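Local coordinates for protein glycerol kinase, putative (Plasmodium falciparum, PDB 2W40) that probably transfers phosphate from ATP to glycerol, giving sn-glycerol 3-phosphate, as an FGGY-family glycerol kinase of the sugar kinase/Hsp70/actin superfamily, at residues C[38-41]-C[42-46]; C[49-52]-C[53-57]; C[373-376]-C[377-381]; C[492-495]-C[496-500]. All coordinates share one frame; numbering follows the deposited sequence.

Contact 1 (C[38-41]-C[42-46]). With EDO (1,2-ethanediol), chain B; EDO (1,2-ethanediol), chain D.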
loop_
_atom_site.group_PDB
_atom_site.type_symbol
_atom_site.label_atom_id
_atom_site.label_comp_id
_atom_site.label_asym_id
_atom_site.label_seq_id
_atom_site.Cartn_x
_atom_site.Cartn_y
_atom_site.Cartn_z
ATOM N N LYS C 38 2.564 17.680 -11.799
ATOM C CA LYS C 38 3.842 17.121 -12.146
ATOM C C LYS C 38 4.617 16.702 -10.888
ATOM O O LYS C 38 5.112 17.560 -10.110
ATOM C CB LYS C 38 4.648 18.129 -12.897
ATOM C CG LYS C 38 4.043 18.683 -14.155
ATOM C CD LYS C 38 4.806 19.926 -14.696
ATOM C CE LYS C 38 4.186 20.557 -15.892
ATOM N NZ LYS C 38 4.536 19.822 -17.106
ATOM N N CYS C 39 4.834 15.386 -10.759
ATOM C CA CYS C 39 5.594 14.809 -9.614
ATOM C C CYS C 39 6.700 13.929 -10.184
ATOM O O CYS C 39 6.555 12.676 -10.148
ATOM C CB CYS C 39 4.692 14.043 -8.665
ATOM S SG CYS C 39 3.191 14.948 -8.085
ATOM N N LEU C 40 7.746 14.626 -10.664
ATOM C CA LEU C 40 8.948 14.165 -11.456
ATOM C C LEU C 40 9.831 13.224 -10.659
ATOM O O LEU C 40 10.482 12.292 -11.178
ATOM C CB LEU C 40 9.869 15.377 -11.871
ATOM C CG LEU C 40 11.042 15.175 -12.890
ATOM C CD1 LEU C 40 10.668 14.378 -14.083
ATOM C CD2 LEU C 40 11.628 16.570 -13.379
ATOM N N LYS C 41 9.976 13.572 -9.382
ATOM C CA LYS C 41 10.937 12.972 -8.490
ATOM C C LYS C 41 10.311 12.926 -7.108
ATOM O O LYS C 41 9.428 13.742 -6.834
ATOM C CB LYS C 41 12.183 13.854 -8.450
ATOM C CG LYS C 41 12.698 14.023 -9.887
ATOM C CD LYS C 41 13.606 15.198 -10.144
ATOM C CE LYS C 41 14.673 15.216 -9.208
ATOM N NZ LYS C 41 15.784 15.773 -10.084
ATOM N N PRO C 42 10.785 12.035 -6.205
ATOM C CA PRO C 42 10.210 12.037 -4.854
ATOM C C PRO C 42 10.288 13.419 -4.197
ATOM O O PRO C 42 11.348 14.069 -4.153
ATOM C CB PRO C 42 11.008 10.967 -4.091
ATOM C CG PRO C 42 11.382 10.075 -5.174
ATOM C CD PRO C 42 11.751 10.921 -6.340
ATOM N N GLY C 43 9.112 13.924 -3.830
ATOM C CA GLY C 43 9.065 15.205 -3.136
ATOM C C GLY C 43 8.820 16.402 -4.069
ATOM O O GLY C 43 8.325 17.434 -3.588
ATOM N N TRP C 44 8.969 16.249 -5.398
ATOM C CA TRP C 44 8.782 17.390 -6.286
ATOM C C TRP C 44 7.309 17.432 -6.672
ATOM O O TRP C 44 6.673 16.387 -6.914
ATOM C CB TRP C 44 9.589 17.200 -7.554
ATOM C CG TRP C 44 11.047 17.416 -7.346
ATOM C CD1 TRP C 44 11.767 17.185 -6.195
ATOM C CD2 TRP C 44 11.914 18.070 -8.241
ATOM N NE1 TRP C 44 13.083 17.582 -6.381
ATOM C CE2 TRP C 44 13.188 18.158 -7.613
ATOM C CE3 TRP C 44 11.775 18.592 -9.535
ATOM C CZ2 TRP C 44 14.260 18.750 -8.236
ATOM C CZ3 TRP C 44 12.885 19.139 -10.163
ATOM C CH2 TRP C 44 14.103 19.244 -9.486
ATOM N N TYR C 45 6.769 18.654 -6.754
ATOM C CA TYR C 45 5.383 18.882 -7.128
ATOM C C TYR C 45 5.343 20.255 -7.794
ATOM O O TYR C 45 5.557 21.295 -7.157
ATOM C CB TYR C 45 4.466 18.831 -5.921
ATOM C CG TYR C 45 3.038 18.424 -6.188
ATOM C CD1 TYR C 45 2.394 17.376 -5.517
ATOM C CD2 TYR C 45 2.294 19.127 -7.130
ATOM C CE1 TYR C 45 0.987 17.117 -5.721
ATOM C CE2 TYR C 45 0.945 18.892 -7.373
ATOM C CZ TYR C 45 0.288 17.886 -6.639
ATOM O OH TYR C 45 -1.000 17.596 -6.827
ATOM N N GLU C 46 5.069 20.213 -9.112
ATOM C CA GLU C 46 5.021 21.394 -9.935
ATOM C C GLU C 46 3.738 21.495 -10.808
ATOM O O GLU C 46 3.052 20.485 -11.146
ATOM C CB GLU C 46 6.212 21.388 -10.889
ATOM C CG GLU C 46 7.551 21.380 -10.194
ATOM C CD GLU C 46 8.820 21.366 -11.081
ATOM O OE1 GLU C 46 8.749 21.337 -12.310
ATOM O OE2 GLU C 46 9.909 21.342 -10.472
HETATM C C1 EDO B . 5.883 14.882 -4.872
HETATM O O1 EDO B . 6.569 13.467 -4.897
HETATM C C2 EDO B . 5.131 15.620 -3.667
HETATM O O2 EDO B . 5.615 16.490 -2.544
HETATM C C1 EDO D . 13.475 21.024 -13.848
HETATM O O1 EDO D . 14.275 21.285 -12.571
HETATM C C2 EDO D . 11.961 20.599 -14.051
HETATM O O2 EDO D . 10.867 21.651 -14.030
#
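Lys41 lies flat along the indole of Trp44, an instance of how a tight turn can seat a long aliphatic chain on an aromatic ring. Its CB stands 3.9 Å from Trp44 CG. CD comes to 3.7 Å from the centroid of the Trp44 six-membered ring, almost on its normal, in a CH-pi contact. A bend at chi3 (52°) carries CE across the same face, 3.7 Å from Trp44 CE2. The tip, NZ, makes a cation-pi contact 4.2 Å from the centroid of the Trp44 six-membered ring and 27° off the normal. The pair is carried by a type II beta turn from Lys41 to Trp44, closed by a bond from Trp44 N to Lys41 O; Gly43 adopts the positive phi (95°) expected at its third position. Cys39 SG sits over one face of the Tyr45 ring, 3.9 Å from its centroid. The open end of the loop is tied by an antiparallel hydrogen-bonded pair, with Lys38 N to Glu46 O at 2.9 Å and Glu46 N to Lys38 O at 2.8 Å. Arg109 adds a second cation-pi partner for Trp44 and a salt bridge to Glu46. The Tyr45 side chain lies about 5 Å from that of Thr270, an ADP-binding residue, and Cys39 O bonds to Asn374 of the second subunit. The loop connects strand 27-34 to strand 46-47, ahead of helix 49-70.

Contact 2 (C[49-52]-C[53-57])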
loop_
_atom_site.group_PDB
_atom_site.type_symbol
_atom_site.label_atom_id
_atom_site.label_comp_id
_atom_site.label_asym_id
_atom_site.label_seq_id
_atom_site.Cartn_x
_atom_site.Cartn_y
_atom_site.Cartn_z
ATOM N N PRO C 49 2.662 27.000 -15.356
ATOM C CA PRO C 49 1.860 28.240 -15.221
ATOM C C PRO C 49 1.138 28.710 -16.471
ATOM O O PRO C 49 0.158 29.446 -16.341
ATOM C CB PRO C 49 2.901 29.319 -14.781
ATOM C CG PRO C 49 4.079 28.642 -14.615
ATOM C CD PRO C 49 4.089 27.316 -15.195
ATOM N N ILE C 50 1.680 28.374 -17.645
ATOM C CA ILE C 50 1.089 28.728 -18.883
ATOM C C ILE C 50 -0.116 27.835 -19.145
ATOM O O ILE C 50 -1.197 28.318 -19.582
ATOM C CB ILE C 50 2.157 28.739 -20.006
ATOM C CG1 ILE C 50 3.169 29.852 -19.677
ATOM C CG2 ILE C 50 1.482 28.883 -21.374
ATOM C CD1 ILE C 50 4.369 29.787 -20.547
ATOM N N GLU C 51 -0.029 26.566 -18.762
ATOM C CA GLU C 51 -1.197 25.672 -18.883
ATOM C C GLU C 51 -2.324 26.224 -18.043
ATOM O O GLU C 51 -3.471 26.200 -18.483
ATOM C CB GLU C 51 -0.861 24.265 -18.484
ATOM C CG GLU C 51 -1.958 23.237 -18.609
ATOM C CD GLU C 51 -1.636 21.878 -18.017
ATOM O OE1 GLU C 51 -0.578 21.681 -17.353
ATOM O OE2 GLU C 51 -2.534 21.000 -18.176
ATOM N N ILE C 52 -2.047 26.610 -16.802
ATOM C CA ILE C 52 -3.087 27.200 -16.015
ATOM C C ILE C 52 -3.747 28.416 -16.721
ATOM O O ILE C 52 -4.985 28.551 -16.680
ATOM C CB ILE C 52 -2.527 27.569 -14.611
ATOM C CG1 ILE C 52 -2.243 26.254 -13.843
ATOM C CG2 ILE C 52 -3.563 28.512 -13.831
ATOM C CD1 ILE C 52 -1.523 26.487 -12.528
ATOM N N MET C 53 -2.943 29.366 -17.199
ATOM C CA MET C 53 -3.536 30.507 -17.860
ATOM C C MET C 53 -4.368 30.134 -19.091
ATOM O O MET C 53 -5.472 30.712 -19.316
ATOM C CB MET C 53 -2.498 31.527 -18.260
ATOM C CG MET C 53 -1.917 32.278 -17.159
ATOM S SD MET C 53 -3.084 33.149 -16.044
ATOM C CE MET C 53 -4.154 34.080 -16.992
ATOM N N THR C 54 -3.818 29.258 -19.933
ATOM C CA THR C 54 -4.545 28.848 -21.121
ATOM C C THR C 54 -5.912 28.273 -20.727
ATOM O O THR C 54 -6.956 28.590 -21.321
ATOM C CB THR C 54 -3.700 27.834 -21.887
ATOM O OG1 THR C 54 -2.498 28.536 -22.308
ATOM C CG2 THR C 54 -4.510 27.298 -23.090
ATOM N N ASN C 55 -5.897 27.409 -19.736
ATOM C CA ASN C 55 -7.145 26.800 -19.246
ATOM C C ASN C 55 -8.115 27.878 -18.741
ATOM O O ASN C 55 -9.306 27.860 -19.050
ATOM C CB ASN C 55 -6.843 25.837 -18.121
ATOM C CG ASN C 55 -6.266 24.532 -18.602
ATOM O OD1 ASN C 55 -6.149 24.322 -19.841
ATOM N ND2 ASN C 55 -5.838 23.713 -17.680
ATOM N N LEU C 56 -7.614 28.840 -17.993
ATOM C CA LEU C 56 -8.410 29.935 -17.522
ATOM C C LEU C 56 -9.049 30.669 -18.636
ATOM O O LEU C 56 -10.233 30.899 -18.617
ATOM C CB LEU C 56 -7.605 30.855 -16.628
ATOM C CG LEU C 56 -8.489 31.995 -16.061
ATOM C CD1 LEU C 56 -9.709 31.624 -15.255
ATOM C CD2 LEU C 56 -7.586 32.988 -15.258
ATOM N N TYR C 57 -8.256 31.085 -19.641
ATOM C CA TYR C 57 -8.786 31.893 -20.782
ATOM C C TYR C 57 -9.897 31.136 -21.477
ATOM O O TYR C 57 -10.944 31.686 -21.771
ATOM C CB TYR C 57 -7.655 32.243 -21.735
ATOM C CG TYR C 57 -6.654 33.283 -21.196
ATOM C CD1 TYR C 57 -7.051 34.297 -20.359
ATOM C CD2 TYR C 57 -5.321 33.199 -21.545
ATOM C CE1 TYR C 57 -6.094 35.261 -19.888
ATOM C CE2 TYR C 57 -4.397 34.075 -21.122
ATOM C CZ TYR C 57 -4.753 35.129 -20.320
ATOM O OH TYR C 57 -3.808 36.039 -19.934
HETATM O O HOH W 1 -4.624 21.345 -19.651
#
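Met53 N reaches Pro49 O over 3.2 Å and from well above the carbonyl plane, on the packed side of a helical turn that illustrates how one helix can be firm on one flank and looser on another. The Pro49 carbonyl also accepts from Trp170 NE1. The buried flank includes Ile52, Met53 and Leu56: Met53 packs on helix 167-176, whereas Ile52 and Leu56 meet strands 3-11 and 15-21. On the exposed flank the backbone alone is firm. Thr54 N donates to Ile50 O at 2.8 Å, nearly along the C=O axis. Thr54 OG1 also lies 3.0 Å from Ile50 O, its first torsion (chi1 -64°) holding the hydroxyl beside the backbone N. Contact is loose between the partly exposed Glu51 and Asn55, whose side chains run alongside one another in the same direction. Glu51 CG is 4.0 Å from Asn55 ND2, and the carboxylate and amide planes are turned 73° apart. A water bridges the two ends, lying 2.6 Å from Glu51 OE2 and accepting weakly from Asn55 ND2 at 3.3 Å. At the helix start, Asp48 OD1 accepts from the backbone N of both Ile50 and Glu51. Gathering Asp48 and Glu51 at this end places negative charge where the helix dipole would be expected to stabilise it.

Contact 3 (C[373-376]-C[377-381]). With EDO (1,2-ethanediol), chain J.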
loop_
_atom_site.group_PDB
_atom_site.type_symbol
_atom_site.label_atom_id
_atom_site.label_comp_id
_atom_site.label_asym_id
_atom_site.label_seq_id
_atom_site.Cartn_x
_atom_site.Cartn_y
_atom_site.Cartn_z
ATOM N N PHE C 373 -4.009 -11.244 3.601
ATOM C CA PHE C 373 -4.502 -11.690 2.299
ATOM C C PHE C 373 -5.997 -11.320 2.055
ATOM O O PHE C 373 -6.453 -11.174 0.900
ATOM C CB PHE C 373 -4.263 -13.138 2.051
ATOM C CG PHE C 373 -2.851 -13.501 1.764
ATOM C CD1 PHE C 373 -2.169 -12.951 0.721
ATOM C CD2 PHE C 373 -2.212 -14.426 2.584
ATOM C CE1 PHE C 373 -0.799 -13.311 0.471
ATOM C CE2 PHE C 373 -0.880 -14.771 2.320
ATOM C CZ PHE C 373 -0.207 -14.262 1.271
ATOM N N ASN C 374 -6.738 -11.170 3.154
ATOM C CA ASN C 374 -8.144 -10.723 3.098
ATOM C C ASN C 374 -8.321 -9.248 2.666
ATOM O O ASN C 374 -9.386 -8.849 2.168
ATOM C CB ASN C 374 -8.780 -11.001 4.444
ATOM C CG ASN C 374 -10.217 -10.458 4.553
ATOM O OD1 ASN C 374 -10.400 -9.420 5.187
ATOM N ND2 ASN C 374 -11.201 -11.091 3.838
ATOM N N THR C 375 -7.254 -8.428 2.883
ATOM C CA THR C 375 -7.305 -6.978 2.573
ATOM C C THR C 375 -7.483 -6.790 1.076
ATOM O O THR C 375 -6.821 -7.409 0.275
ATOM C CB THR C 375 -6.026 -6.272 3.049
ATOM O OG1 THR C 375 -5.835 -6.588 4.443
ATOM C CG2 THR C 375 -6.047 -4.719 2.732
ATOM N N GLU C 376 -8.393 -5.863 0.734
ATOM C CA GLU C 376 -8.740 -5.511 -0.613
ATOM C C GLU C 376 -8.516 -4.035 -0.816
ATOM O O GLU C 376 -8.329 -3.260 0.129
ATOM C CB GLU C 376 -10.248 -5.712 -0.881
ATOM C CG GLU C 376 -10.731 -7.068 -0.571
ATOM C CD GLU C 376 -11.885 -7.465 -1.409
ATOM O OE1 GLU C 376 -12.439 -6.616 -2.190
ATOM O OE2 GLU C 376 -12.224 -8.641 -1.284
ATOM N N ARG C 377 -8.559 -3.634 -2.083
ATOM C CA ARG C 377 -8.468 -2.196 -2.447
ATOM C C ARG C 377 -9.366 -1.328 -1.588
ATOM O O ARG C 377 -8.972 -0.256 -1.084
ATOM C CB ARG C 377 -8.951 -1.977 -3.925
ATOM C CG ARG C 377 -8.176 -2.531 -4.906
ATOM C CD ARG C 377 -8.566 -2.045 -6.259
ATOM N NE ARG C 377 -9.892 -2.426 -6.764
ATOM C CZ ARG C 377 -10.489 -1.746 -7.735
ATOM N NH1 ARG C 377 -9.872 -0.696 -8.316
ATOM N NH2 ARG C 377 -11.700 -2.123 -8.208
ATOM N N SER C 378 -10.587 -1.786 -1.432
ATOM C CA SER C 378 -11.610 -1.086 -0.651
ATOM C C SER C 378 -11.125 -0.733 0.756
ATOM O O SER C 378 -11.344 0.369 1.232
ATOM C CB SER C 378 -12.904 -1.919 -0.572
ATOM O OG SER C 378 -12.745 -3.045 0.361
ATOM N N HIS C 379 -10.481 -1.665 1.448
ATOM C CA HIS C 379 -10.021 -1.409 2.790
ATOM C C HIS C 379 -8.904 -0.375 2.819
ATOM O O HIS C 379 -8.810 0.446 3.740
ATOM C CB HIS C 379 -9.492 -2.693 3.462
ATOM C CG HIS C 379 -10.425 -3.850 3.443
ATOM N ND1 HIS C 379 -11.526 -3.965 4.280
ATOM C CD2 HIS C 379 -10.343 -5.014 2.784
ATOM C CE1 HIS C 379 -12.094 -5.152 4.100
ATOM N NE2 HIS C 379 -11.394 -5.801 3.190
ATOM N N ILE C 380 -8.050 -0.403 1.804
ATOM C CA ILE C 380 -6.938 0.583 1.683
ATOM C C ILE C 380 -7.487 1.980 1.451
ATOM O O ILE C 380 -7.036 2.937 2.040
ATOM C CB ILE C 380 -5.928 0.138 0.595
ATOM C CG1 ILE C 380 -5.335 -1.259 0.996
ATOM C CG2 ILE C 380 -4.930 1.256 0.253
ATOM C CD1 ILE C 380 -4.478 -1.976 -0.145
ATOM N N VAL C 381 -8.447 2.067 0.528
ATOM C CA VAL C 381 -9.176 3.329 0.277
ATOM C C VAL C 381 -9.820 3.890 1.545
ATOM O O VAL C 381 -9.587 5.069 1.908
ATOM C CB VAL C 381 -10.208 3.125 -0.900
ATOM C CG1 VAL C 381 -11.121 4.394 -1.035
ATOM C CG2 VAL C 381 -9.450 2.817 -2.145
HETATM C C1 EDO J . -6.631 -14.178 4.850
HETATM O O1 EDO J . -6.248 -13.052 5.415
HETATM C C2 EDO J . -5.411 -15.060 4.952
HETATM O O2 EDO J . -5.545 -15.733 3.749
HETATM O O HOH W 2 -12.038 -3.985 -3.085
#
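His379 turns the CD2 edge of its imidazole to the backbone of Glu376, with CD2 3.0 Å from Glu376 N and that nitrogen in the ring plane. The Glu376 and His379 side chains cross obliquely, with CG of Glu376 4.0 Å from His379 CD2 and the carboxylate plane 86° from the imidazole. Nearby, Thr375 CG2 meets Ile380 CG1 at 3.9 Å, the two side chains crossing at about a right angle. This first shell surrounds the start of a helix. Glu376 holds the N-cap position, and its O accepts weak bonds from His379 N and Ile380 N. Its carboxylate reaches the first turn by way of a water that donates to Glu376 OE1 at 2.8 Å and accepts from Ser378 N at 3.1 Å. Farther out, His379 ND1 makes a weak hydrogen bond to Asn342 O, Thr375 OG1 binds Thr372 N, a salt bridge to Asp328 anchors Arg377, and Lys323 and Trp320 of the second subunit both bond to Thr375 O. The segment thus leads from strand 366-371 into helix 377-403, with Ile380 against Ile368 and Met371 of that strand and Ser378 and Val381 against Ile336 of helix 333-339.

Contact 4 (C[492-495]-C[496-500])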
loop_
_atom_site.group_PDB
_atom_site.type_symbol
_atom_site.label_atom_id
_atom_site.label_comp_id
_atom_site.label_asym_id
_atom_site.label_seq_id
_atom_site.Cartn_x
_atom_site.Cartn_y
_atom_site.Cartn_z
ATOM N N TRP C 492 -4.375 4.492 15.525
ATOM C CA TRP C 492 -3.791 5.497 14.679
ATOM C C TRP C 492 -2.449 5.992 15.208
ATOM O O TRP C 492 -1.392 6.061 14.532
ATOM C CB TRP C 492 -4.756 6.636 14.608
ATOM C CG TRP C 492 -4.170 7.890 14.008
ATOM C CD1 TRP C 492 -3.782 9.001 14.701
ATOM C CD2 TRP C 492 -3.818 8.135 12.636
ATOM N NE1 TRP C 492 -3.216 9.906 13.865
ATOM C CE2 TRP C 492 -3.300 9.433 12.586
ATOM C CE3 TRP C 492 -4.005 7.446 11.458
ATOM C CZ2 TRP C 492 -2.851 10.033 11.409
ATOM C CZ3 TRP C 492 -3.581 8.055 10.271
ATOM C CH2 TRP C 492 -3.058 9.341 10.268
ATOM N N ASN C 493 -2.484 6.275 16.483
ATOM C CA ASN C 493 -1.273 6.832 17.171
ATOM C C ASN C 493 -0.083 5.890 17.095
ATOM O O ASN C 493 1.031 6.308 16.835
ATOM C CB ASN C 493 -1.561 7.117 18.631
ATOM C CG ASN C 493 -2.318 8.376 18.873
ATOM O OD1 ASN C 493 -2.375 9.268 18.008
ATOM N ND2 ASN C 493 -2.958 8.462 20.095
ATOM N N LYS C 494 -0.321 4.603 17.207
ATOM C CA LYS C 494 0.777 3.623 17.137
ATOM C C LYS C 494 1.308 3.529 15.717
ATOM O O LYS C 494 2.503 3.440 15.499
ATOM C CB LYS C 494 0.302 2.290 17.622
ATOM C CG LYS C 494 0.040 2.307 19.088
ATOM C CD LYS C 494 -0.106 0.975 19.689
ATOM C CE LYS C 494 -0.410 -0.179 18.704
ATOM N NZ LYS C 494 -1.896 -0.356 18.349
ATOM N N ALA C 495 0.427 3.578 14.702
ATOM C CA ALA C 495 0.843 3.606 13.276
ATOM C C ALA C 495 1.609 4.881 12.974
ATOM O O ALA C 495 2.664 4.830 12.379
ATOM C CB ALA C 495 -0.415 3.574 12.428
ATOM N N VAL C 496 1.203 6.032 13.490
ATOM C CA VAL C 496 2.034 7.294 13.333
ATOM C C VAL C 496 3.409 7.174 14.021
ATOM O O VAL C 496 4.509 7.464 13.450
ATOM C CB VAL C 496 1.278 8.528 13.781
ATOM C CG1 VAL C 496 2.153 9.764 13.625
ATOM C CG2 VAL C 496 0.005 8.678 12.942
ATOM N N GLU C 497 3.406 6.565 15.174
ATOM C CA GLU C 497 4.712 6.345 15.890
ATOM C C GLU C 497 5.608 5.474 15.047
ATOM O O GLU C 497 6.845 5.717 14.968
ATOM C CB GLU C 497 4.452 5.745 17.275
ATOM C CG GLU C 497 5.652 5.698 18.118
ATOM C CD GLU C 497 5.328 5.293 19.567
ATOM O OE1 GLU C 497 4.109 5.039 19.873
ATOM O OE2 GLU C 497 6.329 5.217 20.350
ATOM N N ARG C 498 5.086 4.359 14.506
ATOM C CA ARG C 498 5.853 3.431 13.623
ATOM C C ARG C 498 6.419 4.232 12.459
ATOM O O ARG C 498 7.565 4.000 12.015
ATOM C CB ARG C 498 5.044 2.251 13.035
ATOM C CG ARG C 498 4.603 1.258 13.974
ATOM C CD ARG C 498 3.910 0.149 13.263
ATOM N NE ARG C 498 3.126 -0.520 14.278
ATOM C CZ ARG C 498 3.685 -1.248 15.263
ATOM N NH1 ARG C 498 4.952 -1.651 15.204
ATOM N NH2 ARG C 498 2.911 -1.750 16.224
ATOM N N THR C 499 5.630 5.130 11.915
ATOM C CA THR C 499 6.017 5.900 10.725
ATOM C C THR C 499 7.158 6.942 11.025
ATOM O O THR C 499 7.957 7.315 10.174
ATOM C CB THR C 499 4.766 6.637 10.201
ATOM O OG1 THR C 499 3.767 5.649 9.935
ATOM C CG2 THR C 499 5.096 7.500 8.923
ATOM N N LEU C 500 7.177 7.432 12.245
ATOM C CA LEU C 500 8.044 8.580 12.682
ATOM C C LEU C 500 9.272 8.139 13.477
ATOM O O LEU C 500 10.198 8.945 13.635
ATOM C CB LEU C 500 7.201 9.569 13.498
ATOM C CG LEU C 500 6.069 10.337 12.781
ATOM C CD1 LEU C 500 5.416 11.303 13.745
ATOM C CD2 LEU C 500 6.560 11.095 11.556
#
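The C-terminal helix 482-500 supplies a textbook i to i+4 aromatic-aliphatic pairing, in which Val496 lays a methyl group over the indole of Trp492 one turn earlier. Val496 CG2 stands 3.3 Å above the indole plane and lies 3.4 Å from Trp492 CE2. Measured to the centroid of the Trp492 five-membered ring, this is a CH-pi contact of 3.7 Å, 27° off the normal. With CG anti to the backbone N (chi1 167°), the indole of Trp492 swings along the helix toward Val496, while Val496 directs CG2 beside its own backbone N, close to Trp492 O. That same carbonyl receives Val496 N at 2.8 Å, so the methyl and the amide of Val496 both meet the same residue. Outside the pair, Phe390 stacks on Trp492 and Glu394 accepts from its NE1, both from helix 377-403; Ala495 packs on strands 347-349 and 366-371, and Thr499 OG1 is hydrogen-bonded to Tyr369 OH. The other flank faces the second subunit, where Arg498 NH1 bonds to Ile501 O of that chain. Lys494 and Arg498 run up the same flank, their like-charged ends not touching, with Lys494 NZ 5.4 Å from Arg498 NH2. Near the helix end Ala495 O is gripped twice, by Thr499 N at 3.0 Å and by Thr499 OG1 at 2.8 Å, the two donors reaching it from opposite faces of the carbonyl plane.

Overall arrangement
From the N terminus, the four contacts come strictly in series; none nests in or crosses another. Contact 1 closes a loop after strand 27-34, and contact 2 follows almost at once, opening helix 49-70 within the same N-terminal FGGY region. More than 300 residues later, contact 3 starts helix 377-403 in the C-terminal region, and contact 4 falls at the end of the last helix, which packs against that same helix 377-403. Contacts 3 and 4 have centres about 20 Å apart, whereas contacts 2 and 4 lie on opposite sides of the chain's centre. Contacts 1, 3 and 4 all reach the second subunit; Cys39 O of contact 1 bonds to Asn374 in the second subunit's copy of contact 3.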